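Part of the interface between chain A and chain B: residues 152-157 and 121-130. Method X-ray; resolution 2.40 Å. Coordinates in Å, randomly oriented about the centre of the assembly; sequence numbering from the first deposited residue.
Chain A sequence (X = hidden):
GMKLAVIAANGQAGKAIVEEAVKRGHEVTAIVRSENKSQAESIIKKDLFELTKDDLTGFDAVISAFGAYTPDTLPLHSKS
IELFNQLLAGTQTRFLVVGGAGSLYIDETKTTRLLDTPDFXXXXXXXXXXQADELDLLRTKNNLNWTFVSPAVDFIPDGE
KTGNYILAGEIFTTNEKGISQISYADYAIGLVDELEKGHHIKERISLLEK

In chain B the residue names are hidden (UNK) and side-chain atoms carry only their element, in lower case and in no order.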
# COMPACT_ATOMS: atom_id res chain seq x y z
N ALA A 152 -4.26 14.40 -8.76
CA ALA A 152 -3.67 13.30 -8.01
C ALA A 152 -4.76 12.57 -7.23
O ALA A 152 -5.91 13.01 -7.20
CB ALA A 152 -2.59 13.80 -7.08
N VAL A 153 -4.40 11.45 -6.61
CA VAL A 153 -5.34 10.68 -5.82
C VAL A 153 -5.91 11.52 -4.68
O VAL A 153 -7.12 11.60 -4.49
CB VAL A 153 -4.68 9.42 -5.23
CG1 VAL A 153 -5.62 8.72 -4.26
CG2 VAL A 153 -4.26 8.49 -6.36
N ASP A 154 -5.02 12.17 -3.94
CA ASP A 154 -5.41 13.09 -2.89
C ASP A 154 -5.42 14.52 -3.43
O ASP A 154 -4.37 15.12 -3.62
CB ASP A 154 -4.48 12.97 -1.68
CG ASP A 154 -5.06 13.60 -0.43
OD1 ASP A 154 -6.30 13.72 -0.34
OD2 ASP A 154 -4.28 13.96 0.47
N PHE A 155 -6.58 15.06 -3.69
CA PHE A 155 -6.77 16.37 -4.28
C PHE A 155 -7.29 17.30 -3.21
O PHE A 155 -8.37 17.15 -2.71
CB PHE A 155 -7.78 16.23 -5.41
CG PHE A 155 -7.76 17.31 -6.42
CD1 PHE A 155 -6.66 18.08 -6.62
CD2 PHE A 155 -8.86 17.53 -7.18
CE1 PHE A 155 -6.65 19.06 -7.56
CE2 PHE A 155 -8.86 18.50 -8.13
CZ PHE A 155 -7.76 19.27 -8.32
N ILE A 156 -6.48 18.27 -2.84
CA ILE A 156 -6.75 19.07 -1.65
C ILE A 156 -7.03 20.54 -1.96
O ILE A 156 -6.16 21.26 -2.44
CB ILE A 156 -5.56 18.98 -0.66
CG1 ILE A 156 -5.20 17.51 -0.40
CG2 ILE A 156 -5.89 19.68 0.64
CD1 ILE A 156 -3.78 17.30 0.09
N PRO A 157 -8.28 20.98 -1.67
CA PRO A 157 -8.79 22.33 -1.93
C PRO A 157 -7.88 23.46 -1.43
O PRO A 157 -7.43 24.28 -2.22
CB PRO A 157 -10.12 22.34 -1.17
CG PRO A 157 -10.57 20.94 -1.22
CD PRO A 157 -9.32 20.11 -1.10
N UNK B 121 -2.27 1.99 1.99
CA UNK B 121 -2.78 2.09 0.62
C UNK B 121 -3.10 3.52 0.22
O UNK B 121 -3.76 4.25 0.96
c UNK B 121 -4.37 1.03 2.07
c UNK B 121 -3.10 1.11 2.83
c UNK B 121 -4.04 1.21 0.64
N UNK B 122 -2.62 3.91 -0.96
CA UNK B 122 -2.72 5.29 -1.43
C UNK B 122 -4.17 5.74 -1.59
O UNK B 122 -4.49 6.89 -1.31
c UNK B 122 -1.70 6.87 -3.17
c UNK B 122 -1.98 5.44 -2.76
o UNK B 122 -0.59 8.79 -2.30
o UNK B 122 0.08 6.83 -1.58
c UNK B 122 -0.66 7.54 -2.29
N UNK B 123 -5.03 4.83 -2.02
CA UNK B 123 -6.44 5.14 -2.25
C UNK B 123 -7.21 5.40 -0.95
O UNK B 123 -8.30 5.97 -0.98
c UNK B 123 -7.12 4.00 -3.02
o UNK B 123 -8.27 5.80 -4.76
c UNK B 123 -6.78 3.95 -4.50
c UNK B 123 -7.38 5.10 -5.29
o UNK B 123 -6.97 5.31 -6.46
N UNK B 124 -6.65 5.00 0.19
CA UNK B 124 -7.29 5.22 1.48
C UNK B 124 -6.89 6.56 2.08
O UNK B 124 -7.48 7.01 3.06
c UNK B 124 -9.19 1.48 0.87
c UNK B 124 -8.53 2.68 1.11
c UNK B 124 -7.50 1.71 3.03
c UNK B 124 -6.96 4.10 2.47
c UNK B 124 -8.99 0.41 1.71
c UNK B 124 -8.15 0.52 2.79
c UNK B 124 -7.68 2.80 2.19
N UNK B 125 -5.88 7.19 1.50
CA UNK B 125 -5.30 8.40 2.07
C UNK B 125 -6.20 9.66 2.02
O UNK B 125 -6.20 10.43 2.98
c UNK B 125 -2.89 7.67 1.75
n UNK B 125 0.85 7.36 1.02
c UNK B 125 -0.47 7.06 1.64
c UNK B 125 -3.96 8.70 1.41
c UNK B 125 -1.54 8.05 1.19
N UNK B 126 -6.95 9.88 0.93
CA UNK B 126 -7.87 11.03 0.96
C UNK B 126 -8.77 11.07 2.19
O UNK B 126 -8.79 12.08 2.90
c UNK B 126 -8.69 10.84 -0.31
c UNK B 126 -7.75 10.20 -1.26
c UNK B 126 -6.89 9.28 -0.42
N UNK B 127 -9.48 9.98 2.46
CA UNK B 127 -10.37 9.93 3.61
C UNK B 127 -9.62 9.85 4.94
O UNK B 127 -10.01 10.49 5.92
c UNK B 127 -13.27 7.41 4.33
c UNK B 127 -11.33 8.75 3.49
c UNK B 127 -12.32 8.55 4.64
c UNK B 127 -13.09 9.83 4.93
N UNK B 128 -8.53 9.08 4.97
CA UNK B 128 -7.77 8.89 6.20
C UNK B 128 -7.16 10.20 6.70
O UNK B 128 -7.21 10.52 7.89
c UNK B 128 -6.68 7.85 6.00
N UNK B 129 -6.57 10.96 5.77
CA UNK B 129 -5.96 12.23 6.12
C UNK B 129 -7.01 13.25 6.56
O UNK B 129 -6.78 14.03 7.49
c UNK B 129 -3.13 12.55 3.46
c UNK B 129 -5.14 12.78 4.94
c UNK B 129 -3.84 12.03 4.69
c UNK B 129 -2.85 14.04 3.57
n UNK B 129 -2.27 14.59 2.31
N UNK B 130 -8.16 13.24 5.89
CA UNK B 130 -9.26 14.12 6.25
C UNK B 130 -9.71 13.86 7.68
O UNK B 130 -9.90 14.79 8.46
c UNK B 130 -10.42 13.95 5.28
O HOH W 1 -7.63 14.53 2.08

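Position 121 of chain B carries three side-chain carbons that close a ring onto the backbone N; this is proline, P121(B), and it lies out of reach of chain A. At position 122, three carbons run out in a chain and the third bears two oxygens, the carboxylate of a glutamate. The backbone O of E122(B) lies 3.7 Å from CG1 of V153(A), whereas one carboxylate oxygen, OE1, is held by a side chain further along chain B and the other, OE2, is hydrogen-bonded elsewhere in the structure. Position 123 has the same composition, three carbons with two oxygens on the last, and is likewise glutamate. The CA-to-CB bond of E123(B) points away from chain A, yet m rotamers at chi1 and chi2 bring the end of the side chain nearer, with OE1 4.0 Å from CG1 of V153(A).

Position 124 shows one carbon followed by a six-carbon ring without a terminal oxygen, hence phenylalanine; F124(B) points away and makes no contact. At position 125, four carbons in a row end in nitrogen, which identifies lysine. K125(B) starts toward chain A, but its extended end leads away, and NZ forms a salt bridge with OE1 of E122(B) at 2.8 Å.

Position 126 again has three carbons closing onto the backbone N. One of them sits 3.6 Å from the backbone O of V153(A) and 4.0 Å from its CG1, and the ring identifies proline. In P126(B) that carbon is CG, so the apolar edge of the contact is built from a valine methyl and a pyrrolidine ring. Position 127 has four carbons forked at the second, a leucine, and L127(B) points away. The single carbon at position 128 marks alanine, A128(B), out of reach.

At position 129, four carbons in a row end in a nitrogen 2.8 Å from OD2 of D154(A); the residue is lysine. K129(B) NZ donates a hydrogen bond to this oxygen as part of a salt bridge, and lies 3.8 Å from CD1 of I156(A). Position 130, with one side-chain carbon, is alanine, and A130(B) makes no contact.

The contact thus joins packing to charge. V153(A) rests against P126(B), while D154(A), directed toward the helix, uses its two carboxylate oxygens differently: OD2 meets the lysine, and OD1 accepts a hydrogen bond from a water at 2.9 Å. The same water donates to the backbone O of P126(B) at 2.8 Å, bridging the chains. F155(A) points away, as expected from strand alternation; D154(A), with its salt bridge and its water bridge, is the polar centre of the contact.

Chain B (121-130) PEEFKPLAKA
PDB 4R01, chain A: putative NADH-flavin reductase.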